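Local structure of DNA sulfur modification protein DndE (Escherichia coli, 4LRV) at residues F36-E41 with I102-N107; F44-E49 with P83-K88; K79-Q84 with A95-D100. The protein probably binds DNA and takes part in its phosphorothioation, the sulfur modification of the backbone, as an assembly of several identical subunits. All blocks are in the same frame, centred on the assembly; numbering follows the deposited sequence.

Interaction 1: residues F36-E41 with I102-N107; sequences FFRSVE and IAALRN
R38 turns its side chain sharply at the third torsion (chi3 60°), and this bend lays the guanidinium against L105. The leucine reaches the same spot by setting CG anti to its own carbonyl carbon (chi1 -51°), which brings both methyls to the arginine. The two side chains cross at about a right angle, and the branch of L105 comes in over the flat group. L105 CD2 stands 3.5 Å over one face of the guanidinium, toward its rim, and lies 3.8 Å from R38 CZ. L105 CD1 touches the same group at R38 NH1, 3.5 Å away. At the edge of the guanidinium, close to its plane, sits the backbone of I102, with I102 CA 4.2 Å from R38 NH1. Lower down the side chain, R38 CD comes within 4.4 Å of A104 CB, so the aliphatic part of the arginine also has an apolar neighbour.

The polar end of R38 is held just before I102: R38 NH1 hydrogen-bonds to G101 O, in the last turn of helix 87-103. A cation there would probably be favoured by the negative end of the helix dipole. Meanwhile I102 points its CB away from the segment of R38 and packs on Q16, L17 and L20 of helix 11-23. L105 also packs on L20, and on R6 of the second subunit, so the leucine links the helix end to a subunit interface.

Overall this is a helix-end junction: the last turn of helix 28-40 meets the C-terminal end of helix 87-103 where the latter gives way to the tail. The run of strand 6-7, helix 11-23 and helix 28-40 is consistent with the ribbon-helix-helix relationship implied by the Met-repressor clan.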
# COMPACT_ATOMS: atom_id res chain seq x y z
N PHE A 36 -4.39 -15.28 13.05
CA PHE A 36 -5.47 -16.23 12.80
C PHE A 36 -5.05 -17.35 11.85
O PHE A 36 -5.22 -18.53 12.17
CB PHE A 36 -6.73 -15.53 12.27
CG PHE A 36 -7.91 -16.46 12.08
CD1 PHE A 36 -8.66 -16.88 13.17
CD2 PHE A 36 -8.26 -16.92 10.81
CE1 PHE A 36 -9.73 -17.74 13.00
CE2 PHE A 36 -9.35 -17.78 10.64
CZ PHE A 36 -10.08 -18.20 11.74
N PHE A 37 -4.50 -16.99 10.69
CA PHE A 37 -4.15 -18.00 9.69
C PHE A 37 -2.92 -18.84 10.02
O PHE A 37 -2.83 -19.98 9.58
CB PHE A 37 -4.06 -17.41 8.28
CG PHE A 37 -5.39 -17.02 7.70
CD1 PHE A 37 -6.39 -17.97 7.54
CD2 PHE A 37 -5.65 -15.70 7.34
CE1 PHE A 37 -7.63 -17.62 7.04
CE2 PHE A 37 -6.89 -15.34 6.83
CZ PHE A 37 -7.88 -16.30 6.68
N ARG A 38 -1.98 -18.31 10.80
CA ARG A 38 -0.84 -19.13 11.15
C ARG A 38 -1.26 -20.10 12.26
O ARG A 38 -0.74 -21.20 12.38
CB ARG A 38 0.40 -18.29 11.50
CG ARG A 38 0.64 -17.98 12.97
CD ARG A 38 2.09 -17.57 13.22
NE ARG A 38 2.49 -16.39 12.45
CZ ARG A 38 2.50 -15.14 12.93
NH1 ARG A 38 2.13 -14.88 14.18
NH2 ARG A 38 2.88 -14.13 12.14
N SER A 39 -2.26 -19.70 13.03
CA SER A 39 -2.82 -20.56 14.05
C SER A 39 -3.64 -21.68 13.42
O SER A 39 -3.49 -22.86 13.74
CB SER A 39 -3.69 -19.72 14.96
OG SER A 39 -4.19 -20.51 16.00
N VAL A 40 -4.50 -21.30 12.50
CA VAL A 40 -5.47 -22.21 11.90
C VAL A 40 -4.84 -23.27 10.96
O VAL A 40 -5.41 -24.34 10.77
CB VAL A 40 -6.58 -21.37 11.25
CG1 VAL A 40 -6.86 -21.74 9.81
CG2 VAL A 40 -7.82 -21.36 12.14
N GLU A 41 -3.66 -22.99 10.41
CA GLU A 41 -2.92 -24.01 9.65
C GLU A 41 -2.02 -24.91 10.52
O GLU A 41 -1.22 -25.66 10.00
CB GLU A 41 -2.11 -23.39 8.50
CG GLU A 41 -0.84 -22.62 8.91
CD GLU A 41 -0.17 -21.92 7.72
OE1 GLU A 41 -0.45 -22.29 6.56
OE2 GLU A 41 0.63 -20.98 7.94
N ILE A 102 -0.56 -15.31 17.48
CA ILE A 102 0.36 -14.26 17.95
C ILE A 102 1.29 -14.68 19.11
O ILE A 102 2.40 -14.18 19.21
CB ILE A 102 -0.38 -12.94 18.31
CG1 ILE A 102 0.57 -11.74 18.24
CG2 ILE A 102 -1.07 -13.01 19.66
CD1 ILE A 102 0.79 -11.21 16.83
N ALA A 103 0.84 -15.60 19.97
CA ALA A 103 1.70 -16.15 21.02
C ALA A 103 2.92 -16.85 20.42
O ALA A 103 3.99 -16.91 21.02
CB ALA A 103 0.92 -17.12 21.89
N ALA A 104 2.74 -17.37 19.21
CA ALA A 104 3.77 -18.12 18.51
C ALA A 104 4.98 -17.25 18.12
O ALA A 104 5.78 -17.65 17.27
CB ALA A 104 3.16 -18.80 17.27
N LEU A 105 5.10 -16.08 18.74
CA LEU A 105 6.19 -15.15 18.43
C LEU A 105 6.94 -14.72 19.69
O LEU A 105 7.31 -13.55 19.85
CB LEU A 105 5.65 -13.92 17.68
CG LEU A 105 4.76 -14.09 16.43
CD1 LEU A 105 4.16 -12.75 16.01
CD2 LEU A 105 5.48 -14.73 15.25
N ARG A 106 7.15 -15.68 20.59
CA ARG A 106 7.95 -15.45 21.80
C ARG A 106 9.01 -16.54 21.96
O ARG A 106 8.88 -17.62 21.37
CB ARG A 106 7.07 -15.37 23.06
CG ARG A 106 5.81 -14.48 22.95
CD ARG A 106 5.24 -14.20 24.34
NE ARG A 106 3.77 -14.15 24.39
CZ ARG A 106 2.98 -15.15 24.79
NH1 ARG A 106 1.66 -15.01 24.82
NH2 ARG A 106 3.51 -16.31 25.18
N ASN A 107 10.06 -16.24 22.74
CA ASN A 107 11.08 -17.20 23.23
C ASN A 107 12.49 -16.99 22.67
O ASN A 107 12.76 -17.26 21.50
CB ASN A 107 10.65 -18.67 23.12
CG ASN A 107 9.64 -19.07 24.20
OD1 ASN A 107 9.15 -18.24 24.97
ND2 ASN A 107 9.32 -20.37 24.26

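Interaction 2: residues F44-E49 with P83-K88; sequences FRYSPE and PQLEQK
The turn that leads into helix 87-103 is tied here to the loop that follows helix 28-40, with L85 packed against Y46 and P48. It is an apolar contact between two irregular pieces of chain, and the backbones come nearest at P48 and L85, whose CA atoms are 8.6 Å apart. L85 points its CB toward the loop and divides its two methyls between two partners. L85 CD1 approaches the tyrosine ring at a slant, 4.0 Å from Y46 CD1 and 4.1 Å from Y46 CE1, so that it meets the bond between these two ring carbons almost evenly. L85 CD2 lies 4.3 Å from P48 CG, at the more exposed end of the contact. The leucine thus bridges two residues of the loop with one branched end. The Y46 ring gets there because its CG is anti to the backbone N (chi1 175°), swinging the ring toward the incoming turn.

The polar end of Y46 is engaged within the same loop region: its OH hydrogen-bonds to D51 OD2, while L85 packs against its ring.

E86, just after L85, takes the N-cap position of helix 87-103. Y46 lies over that helix, on K92, A93 and A96, while residues 82-86 join helix 71-81 to helix 87-103.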
# COMPACT_ATOMS: atom_id res chain seq x y z
N PHE A 44 -3.45 -26.21 16.86
CA PHE A 44 -4.34 -25.58 17.80
C PHE A 44 -5.78 -25.61 17.30
O PHE A 44 -6.04 -25.44 16.11
CB PHE A 44 -3.90 -24.14 18.10
CG PHE A 44 -4.82 -23.43 19.03
CD1 PHE A 44 -4.62 -23.50 20.40
CD2 PHE A 44 -5.91 -22.71 18.54
CE1 PHE A 44 -5.48 -22.84 21.27
CE2 PHE A 44 -6.78 -22.07 19.40
CZ PHE A 44 -6.56 -22.13 20.77
N ARG A 45 -6.71 -25.87 18.22
CA ARG A 45 -8.14 -25.83 17.94
C ARG A 45 -8.87 -25.35 19.18
O ARG A 45 -8.61 -25.81 20.30
CB ARG A 45 -8.68 -27.20 17.54
CG ARG A 45 -8.31 -27.70 16.15
CD ARG A 45 -8.91 -26.84 15.05
NE ARG A 45 -8.58 -27.36 13.73
CZ ARG A 45 -7.44 -27.13 13.08
NH1 ARG A 45 -6.48 -26.39 13.63
NH2 ARG A 45 -7.25 -27.65 11.88
N TYR A 46 -9.78 -24.41 18.98
CA TYR A 46 -10.66 -23.98 20.04
C TYR A 46 -11.61 -25.11 20.44
O TYR A 46 -12.02 -25.91 19.60
CB TYR A 46 -11.45 -22.74 19.61
CG TYR A 46 -12.47 -22.30 20.63
CD1 TYR A 46 -13.78 -22.78 20.58
CD2 TYR A 46 -12.13 -21.43 21.67
CE1 TYR A 46 -14.72 -22.39 21.51
CE2 TYR A 46 -13.07 -21.04 22.61
CZ TYR A 46 -14.36 -21.51 22.53
OH TYR A 46 -15.31 -21.13 23.46
N SER A 47 -11.96 -25.15 21.71
CA SER A 47 -13.00 -26.04 22.19
C SER A 47 -13.71 -25.35 23.37
O SER A 47 -13.05 -24.87 24.28
CB SER A 47 -12.41 -27.39 22.58
OG SER A 47 -13.43 -28.37 22.68
N PRO A 48 -15.05 -25.33 23.36
CA PRO A 48 -15.78 -24.46 24.29
C PRO A 48 -15.69 -24.92 25.74
O PRO A 48 -15.78 -24.10 26.65
CB PRO A 48 -17.22 -24.53 23.79
CG PRO A 48 -17.33 -25.87 23.13
CD PRO A 48 -15.96 -26.20 22.58
N GLU A 49 -15.49 -26.21 25.96
CA GLU A 49 -15.46 -26.74 27.32
C GLU A 49 -14.12 -26.52 28.03
O GLU A 49 -13.91 -27.00 29.14
CB GLU A 49 -15.89 -28.23 27.34
CG GLU A 49 -14.76 -29.25 27.09
CD GLU A 49 -13.97 -28.99 25.81
OE1 GLU A 49 -14.61 -28.78 24.76
OE2 GLU A 49 -12.72 -28.99 25.86
N PRO A 83 -18.49 -26.06 12.97
CA PRO A 83 -19.86 -26.15 12.42
C PRO A 83 -20.97 -26.04 13.46
O PRO A 83 -22.05 -25.49 13.17
CB PRO A 83 -19.88 -27.52 11.73
CG PRO A 83 -18.75 -28.31 12.33
CD PRO A 83 -17.70 -27.28 12.72
N GLN A 84 -20.70 -26.55 14.66
CA GLN A 84 -21.72 -26.62 15.71
C GLN A 84 -21.77 -25.41 16.64
O GLN A 84 -22.65 -25.32 17.49
CB GLN A 84 -21.57 -27.92 16.54
CG GLN A 84 -21.96 -29.20 15.79
CD GLN A 84 -23.40 -29.19 15.29
OE1 GLN A 84 -23.65 -29.29 14.10
NE2 GLN A 84 -24.35 -29.09 16.22
N LEU A 85 -20.84 -24.47 16.49
CA LEU A 85 -20.76 -23.33 17.42
C LEU A 85 -21.74 -22.22 17.06
O LEU A 85 -22.02 -21.97 15.89
CB LEU A 85 -19.33 -22.79 17.49
CG LEU A 85 -18.22 -23.73 18.00
CD1 LEU A 85 -16.87 -23.01 18.12
CD2 LEU A 85 -18.61 -24.31 19.32
N GLU A 86 -22.28 -21.57 18.09
CA GLU A 86 -23.14 -20.40 17.92
C GLU A 86 -22.28 -19.14 17.88
O GLU A 86 -21.10 -19.18 18.22
CB GLU A 86 -24.14 -20.29 19.06
CG GLU A 86 -24.81 -21.60 19.48
CD GLU A 86 -26.08 -21.90 18.69
OE1 GLU A 86 -27.09 -22.24 19.34
OE2 GLU A 86 -26.06 -21.78 17.44
N GLN A 87 -22.87 -18.02 17.47
CA GLN A 87 -22.15 -16.76 17.34
C GLN A 87 -21.23 -16.45 18.54
O GLN A 87 -20.02 -16.28 18.36
CB GLN A 87 -23.13 -15.61 17.09
CG GLN A 87 -22.47 -14.35 16.55
CD GLN A 87 -23.48 -13.29 16.14
OE1 GLN A 87 -24.20 -12.74 16.97
NE2 GLN A 87 -23.54 -13.00 14.84
N LYS A 88 -21.80 -16.40 19.74
CA LYS A 88 -21.04 -16.20 20.97
C LYS A 88 -19.75 -17.05 21.01
O LYS A 88 -18.68 -16.55 21.34
CB LYS A 88 -21.92 -16.49 22.19
CG LYS A 88 -21.29 -16.14 23.54
CD LYS A 88 -21.40 -14.64 23.85
CE LYS A 88 -22.51 -14.33 24.86
NZ LYS A 88 -22.00 -14.32 26.28

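Interaction 3: residues K79-Q84 with A95-D100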
# COMPACT_ATOMS: atom_id res chain seq x y z
N LYS A 79 -16.45 -21.55 9.74
CA LYS A 79 -17.64 -22.36 9.58
C LYS A 79 -17.24 -23.83 9.49
O LYS A 79 -17.87 -24.68 10.12
CB LYS A 79 -18.42 -21.90 8.35
CG LYS A 79 -19.72 -22.62 8.12
CD LYS A 79 -20.31 -22.20 6.79
CE LYS A 79 -21.82 -22.31 6.78
NZ LYS A 79 -22.44 -21.42 7.82
N MSE A 80 -16.19 -24.12 8.73
CA MSE A 80 -15.74 -25.50 8.54
C MSE A 80 -15.07 -26.10 9.78
O MSE A 80 -15.24 -27.29 10.05
CB MSE A 80 -14.80 -25.61 7.33
CG MSE A 80 -15.46 -25.27 6.02
SE MSE A 80 -14.33 -25.63 4.46
CE MSE A 80 -14.05 -27.54 4.72
N LEU A 81 -14.31 -25.29 10.51
CA LEU A 81 -13.65 -25.78 11.71
C LEU A 81 -14.61 -25.88 12.87
O LEU A 81 -14.40 -26.71 13.75
CB LEU A 81 -12.46 -24.90 12.12
CG LEU A 81 -11.23 -24.81 11.22
CD1 LEU A 81 -10.32 -23.72 11.74
CD2 LEU A 81 -10.49 -26.13 11.17
N TYR A 82 -15.66 -25.05 12.86
CA TYR A 82 -16.57 -24.92 14.01
C TYR A 82 -18.07 -24.98 13.66
O TYR A 82 -18.86 -24.11 14.05
CB TYR A 82 -16.19 -23.66 14.81
CG TYR A 82 -14.75 -23.69 15.24
CD1 TYR A 82 -14.34 -24.53 16.28
CD2 TYR A 82 -13.78 -22.93 14.59
CE1 TYR A 82 -13.01 -24.59 16.67
CE2 TYR A 82 -12.44 -23.00 14.96
CZ TYR A 82 -12.07 -23.83 16.01
OH TYR A 82 -10.76 -23.91 16.40
N PRO A 83 -18.49 -26.06 12.97
CA PRO A 83 -19.86 -26.15 12.42
C PRO A 83 -20.97 -26.04 13.46
O PRO A 83 -22.05 -25.49 13.17
CB PRO A 83 -19.88 -27.52 11.73
CG PRO A 83 -18.75 -28.31 12.33
CD PRO A 83 -17.70 -27.28 12.72
N GLN A 84 -20.70 -26.55 14.66
CA GLN A 84 -21.72 -26.62 15.71
C GLN A 84 -21.77 -25.41 16.64
O GLN A 84 -22.65 -25.32 17.49
CB GLN A 84 -21.57 -27.92 16.54
CG GLN A 84 -21.96 -29.20 15.79
CD GLN A 84 -23.40 -29.19 15.29
OE1 GLN A 84 -23.65 -29.29 14.10
NE2 GLN A 84 -24.35 -29.09 16.22
N ALA A 95 -11.08 -15.35 18.31
CA ALA A 95 -10.15 -14.72 19.25
C ALA A 95 -9.07 -15.68 19.76
O ALA A 95 -7.89 -15.32 19.80
CB ALA A 95 -10.91 -14.10 20.42
N ALA A 96 -9.46 -16.89 20.14
CA ALA A 96 -8.51 -17.88 20.60
C ALA A 96 -7.44 -18.13 19.54
O ALA A 96 -6.25 -18.23 19.86
CB ALA A 96 -9.22 -19.17 20.99
N HIS A 97 -7.87 -18.24 18.28
CA HIS A 97 -6.95 -18.40 17.16
C HIS A 97 -6.03 -17.20 16.95
O HIS A 97 -4.87 -17.38 16.60
CB HIS A 97 -7.71 -18.72 15.87
CG HIS A 97 -7.90 -20.19 15.64
ND1 HIS A 97 -9.15 -20.78 15.59
CD2 HIS A 97 -7.00 -21.19 15.49
CE1 HIS A 97 -9.00 -22.08 15.39
NE2 HIS A 97 -7.71 -22.35 15.33
N VAL A 98 -6.53 -15.99 17.14
CA VAL A 98 -5.66 -14.82 17.00
C VAL A 98 -4.59 -14.85 18.09
O VAL A 98 -3.41 -14.64 17.81
CB VAL A 98 -6.45 -13.49 16.97
CG1 VAL A 98 -5.49 -12.32 16.90
CG2 VAL A 98 -7.35 -13.45 15.75
N GLU A 99 -5.01 -15.16 19.32
CA GLU A 99 -4.10 -15.27 20.46
C GLU A 99 -3.04 -16.34 20.23
O GLU A 99 -1.85 -16.10 20.43
CB GLU A 99 -4.88 -15.57 21.75
CG GLU A 99 -4.05 -15.92 22.96
CD GLU A 99 -4.88 -16.61 24.06
OE1 GLU A 99 -6.06 -16.97 23.80
OE2 GLU A 99 -4.36 -16.78 25.20
N ASP A 100 -3.48 -17.53 19.81
CA ASP A 100 -2.55 -18.63 19.58
C ASP A 100 -1.53 -18.26 18.49
O ASP A 100 -0.34 -18.33 18.72
CB ASP A 100 -3.32 -19.90 19.20
CG ASP A 100 -2.41 -21.04 18.85
OD1 ASP A 100 -1.82 -21.63 19.79
OD2 ASP A 100 -2.27 -21.35 17.64
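The rings of Y82 and H97 meet rim to rim, neither lying over the face of the other, with centroids 5.8 Å apart and planes at 58°. H97 CE1 lies in the plane of the tyrosine ring, at its edge, and Y82 CE2 lies in turn at the edge of the imidazole, 3.6 Å from H97 CE1. L81 adds a third group: L81 CD1 approaches H97 CE1 at 4.2 Å, obliquely to the imidazole. Two phenylalanines also meet H97: F44 forms an edge-to-face pair with it, and F36 meets it with planes at about 75°.

The side chains come from opposite directions, Y82 from just beyond the end of helix 71-81 and H97 from the second half of helix 87-103. Y82 has its CG anti to its carbonyl carbon (chi1 -56°), which extends the ring across to the second helix, where it also rests on L90 and A93. The very short approach of the hydroxyl to H97 CE1 is doubtful in this model, and no bond is read from it. The hydroxyl has a partner in the loop instead, since Y82 OH is hydrogen-bonded to Y46 N.

With a phenylalanine in place of Y82, the ring could still sit beside H97, but Y46 N would probably lose its partner and the loop around it would be less firmly fixed.

L81 also packs on V40 of helix 28-40 and on M80, a selenomethionine, of the third subunit, so this corner is part of a subunit interface. Chemically, then, the contact is mainly aromatic and aliphatic packing: H97 ND1 is weakly bonded to A93 O of its own helix, the tyrosine's polar end serves the loop, and Y82 and H97 are held together by van der Waals packing of their ring edges.

How the interactions relate
Following the chain from the N terminus, helix 28-40 enters interaction 1 at 36-41, and the loop 44-49 comes next. That loop is met again by 83-88, closing interaction 2, while 79-84 has already begun interaction 3, which ends on 95-100; the two share P83 and Q84. Interaction 1 closes last, at 102-107, and encloses both of the others. All three use helix 87-103: interaction 2 at the turn leading into it, interaction 3 in its second half and interaction 1 at its end. Interactions 1 and 3 are joined directly by S39 OG and D100 OD2, probably a hydrogen bond. Together they tie helices 28-40 and 71-81 and the loop 44-49 to that final helix.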